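AbiEi antitoxin C-terminal domain-containing protein (Mycobacterium tuberculosis, PDB 1ZEL) is of unknown function but probably binds DNA through a winged-helix domain and carries a region related to AbiEi-type antitoxins. Local coordinates at residues 209-214 with 236-241. Sequence-based numbering, arbitrary orientation.
Sequences DLVADC and YLLDSG. With NA (sodium ion), chain C.
V211 takes part in every residue contact of this buried helix-to-helix packing, in which the C-terminal turn of helix 207-212 meets the C-terminal turn of helix 228-240 within the helical AbiEi-antitoxin-like region. Its two methyls face different surroundings. CG1, placed anti to the backbone N (chi1 164°), makes the closest apolar contact, 3.6 Å from L238 CD2. CG2 lies mainly against main chain, 3.5 Å from L237 O and 3.9 Å from G241 CA, while also nearing L238 CD2. The V211 and L238 side chains meet at a slant, and L238 reaches V211 by its CD2 branch. G241, where the helical backbone ends, brings its CA within 5.6 Å of V211 CA, and V211 CG2 packs on that CA. L237 O, touched by the same methyl, also accepts the backbone N-H of G241, which gives the carbonyl of buried L237 a polar partner. Between the two segments the contact is apolar packing and methyl-to-carbonyl contact, with no hydrogen bond. R246 of helix 244-251 hydrogen-bonds V211 O through NH1, and L238 packs against it. On the side of helix 207-212 turned from V211, D209 and D213 grip a sodium ion that bridges the helix end. D209 binds through both its main-chain O and its carboxylate, with OD1 at 2.2 Å from the sodium. Y115 hydrogen-bonds D213 OD2, which is itself a ligand. D213 chelates the ion with both carboxylate oxygens, OD1 lying 2.3 Å and OD2 2.5 Å from the sodium.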
ATOM      1  N   ASP A 209      -5.307   5.867 -18.413  1.00 19.81           N
ATOM      2  CA  ASP A 209      -4.279   6.583 -17.670  1.00 20.85           C
ATOM      3  C   ASP A 209      -3.210   5.593 -17.187  1.00 20.67           C
ATOM      4  O   ASP A 209      -2.017   5.833 -17.350  1.00 21.20           O
ATOM      5  CB  ASP A 209      -4.931   7.314 -16.485  1.00 20.40           C
ATOM      6  CG  ASP A 209      -4.040   8.401 -15.869  1.00 26.20           C
ATOM      7  OD1 ASP A 209      -2.857   8.555 -16.269  1.00 22.54           O
ATOM      8  OD2 ASP A 209      -4.548   9.124 -14.985  1.00 28.49           O
ATOM      9  N   LEU A 210      -3.637   4.480 -16.598  1.00 21.03           N
ATOM     10  CA  LEU A 210      -2.694   3.463 -16.098  1.00 19.94           C
ATOM     11  C   LEU A 210      -1.822   2.878 -17.213  1.00 20.41           C
ATOM     12  O   LEU A 210      -0.577   2.832 -17.127  1.00 19.42           O
ATOM     13  CB  LEU A 210      -3.486   2.357 -15.386  1.00 19.62           C
ATOM     14  CG  LEU A 210      -2.800   1.026 -15.051  1.00 22.02           C
ATOM     15  CD1 LEU A 210      -1.637   1.182 -14.119  1.00 20.55           C
ATOM     16  CD2 LEU A 210      -3.813   0.066 -14.434  1.00 23.78           C
ATOM     17  N   VAL A 211      -2.489   2.476 -18.284  1.00 21.75           N
ATOM     18  CA  VAL A 211      -1.863   1.763 -19.390  1.00 21.46           C
ATOM     19  C   VAL A 211      -0.826   2.638 -20.096  1.00 21.51           C
ATOM     20  O   VAL A 211       0.244   2.159 -20.453  1.00 21.37           O
ATOM     21  CB  VAL A 211      -2.953   1.257 -20.370  1.00 21.66           C
ATOM     22  CG1 VAL A 211      -2.347   0.861 -21.714  1.00 22.21           C
ATOM     23  CG2 VAL A 211      -3.697   0.077 -19.750  1.00 21.86           C
ATOM     24  N   ALA A 212      -1.144   3.915 -20.293  1.00 20.75           N
ATOM     25  CA  ALA A 212      -0.176   4.877 -20.820  1.00 21.34           C
ATOM     26  C   ALA A 212       1.113   5.001 -19.977  1.00 21.41           C
ATOM     27  O   ALA A 212       2.148   5.426 -20.494  1.00 23.03           O
ATOM     28  CB  ALA A 212      -0.833   6.257 -20.994  1.00 20.86           C
ATOM     29  N   ASP A 213       1.057   4.623 -18.707  1.00 21.17           N
ATOM     30  CA  ASP A 213       2.214   4.745 -17.799  1.00 21.57           C
ATOM     31  C   ASP A 213       3.043   3.485 -17.668  1.00 22.06           C
ATOM     32  O   ASP A 213       4.008   3.488 -16.905  1.00 21.55           O
ATOM     33  CB  ASP A 213       1.781   5.168 -16.379  1.00 20.51           C
ATOM     34  CG  ASP A 213       1.080   6.513 -16.368  1.00 21.97           C
ATOM     35  OD1 ASP A 213       1.249   7.273 -17.333  1.00 18.64           O
ATOM     36  OD2 ASP A 213       0.321   6.816 -15.426  1.00 18.12           O
ATOM     37  N   CYS A 214       2.655   2.416 -18.370  1.00 21.77           N
ATOM     38  CA  CYS A 214       3.331   1.123 -18.240  1.00 21.81           C
ATOM     39  C   CYS A 214       4.250   0.925 -19.418  1.00 21.66           C
ATOM     40  O   CYS A 214       3.864   1.126 -20.565  1.00 21.55           O
ATOM     41  CB  CYS A 214       2.333  -0.037 -18.224  1.00 20.00           C
ATOM     42  SG  CYS A 214       1.302  -0.058 -16.773  1.00 21.82           S
ATOM     43  N   TYR A 236      -5.457  -7.987 -21.776  1.00 20.29           N
ATOM     44  CA  TYR A 236      -6.802  -7.433 -21.884  1.00 19.59           C
ATOM     45  C   TYR A 236      -6.946  -6.049 -21.218  1.00 19.56           C
ATOM     46  O   TYR A 236      -7.697  -5.195 -21.700  1.00 18.93           O
ATOM     47  CB  TYR A 236      -7.800  -8.397 -21.241  1.00 19.68           C
ATOM     48  CG  TYR A 236      -9.226  -7.932 -21.349  1.00 18.15           C
ATOM     49  CD1 TYR A 236      -9.873  -7.903 -22.579  1.00 17.85           C
ATOM     50  CD2 TYR A 236      -9.940  -7.539 -20.218  1.00 15.87           C
ATOM     51  CE1 TYR A 236     -11.195  -7.486 -22.694  1.00 20.86           C
ATOM     52  CE2 TYR A 236     -11.267  -7.113 -20.328  1.00 21.86           C
ATOM     53  CZ  TYR A 236     -11.882  -7.086 -21.564  1.00 24.22           C
ATOM     54  OH  TYR A 236     -13.194  -6.677 -21.666  1.00 23.66           O
ATOM     55  N   LEU A 237      -6.253  -5.836 -20.100  1.00 19.08           N
ATOM     56  CA  LEU A 237      -6.198  -4.487 -19.489  1.00 19.21           C
ATOM     57  C   LEU A 237      -5.545  -3.463 -20.432  1.00 19.10           C
ATOM     58  O   LEU A 237      -6.041  -2.334 -20.587  1.00 20.28           O
ATOM     59  CB  LEU A 237      -5.505  -4.529 -18.097  1.00 19.49           C
ATOM     60  CG  LEU A 237      -6.325  -5.214 -16.968  1.00 20.31           C
ATOM     61  CD1 LEU A 237      -5.486  -5.331 -15.693  1.00 20.35           C
ATOM     62  CD2 LEU A 237      -7.654  -4.498 -16.654  1.00 19.68           C
ATOM     63  N   LEU A 238      -4.477  -3.857 -21.123  1.00 19.01           N
ATOM     64  CA  LEU A 238      -3.897  -2.954 -22.123  1.00 19.44           C
ATOM     65  C   LEU A 238      -4.924  -2.586 -23.177  1.00 19.32           C
ATOM     66  O   LEU A 238      -5.037  -1.420 -23.541  1.00 18.83           O
ATOM     67  CB  LEU A 238      -2.647  -3.534 -22.780  1.00 19.27           C
ATOM     68  CG  LEU A 238      -1.400  -3.714 -21.900  1.00 23.70           C
ATOM     69  CD1 LEU A 238      -0.172  -4.058 -22.727  1.00 16.34           C
ATOM     70  CD2 LEU A 238      -1.131  -2.489 -21.069  1.00 27.66           C
ATOM     71  N   ASP A 239      -5.650  -3.602 -23.656  1.00 19.89           N
ATOM     72  CA  ASP A 239      -6.688  -3.447 -24.672  1.00 20.23           C
ATOM     73  C   ASP A 239      -7.754  -2.486 -24.161  1.00 20.12           C
ATOM     74  O   ASP A 239      -8.100  -1.510 -24.826  1.00 19.13           O
ATOM     75  CB  ASP A 239      -7.285  -4.839 -24.984  1.00 20.65           C
ATOM     76  CG  ASP A 239      -8.112  -4.861 -26.269  1.00 24.43           C
ATOM     77  OD1 ASP A 239      -9.190  -4.269 -26.268  1.00 26.13           O
ATOM     78  OD2 ASP A 239      -7.667  -5.470 -27.271  1.00 25.37           O
ATOM     79  N   SER A 240      -8.246  -2.764 -22.955  1.00 20.38           N
ATOM     80  CA  SER A 240      -9.243  -1.940 -22.282  1.00 22.03           C
ATOM     81  C   SER A 240      -8.796  -0.491 -22.030  1.00 22.22           C
ATOM     82  O   SER A 240      -9.636   0.420 -21.999  1.00 21.75           O
ATOM     83  CB  SER A 240      -9.639  -2.612 -20.961  1.00 22.50           C
ATOM     84  OG  SER A 240     -10.149  -3.921 -21.233  1.00 25.28           O
ATOM     85  N   GLY A 241      -7.485  -0.276 -21.885  1.00 21.45           N
ATOM     86  CA  GLY A 241      -6.932   1.078 -21.742  1.00 21.26           C
ATOM     87  C   GLY A 241      -6.636   1.711 -23.078  1.00 21.93           C
ATOM     88  O   GLY A 241      -5.874   2.675 -23.173  1.00 21.83           O
TER
HETATM   89 NA    NA C 401      -0.851   8.096 -17.169  1.00 22.38          NA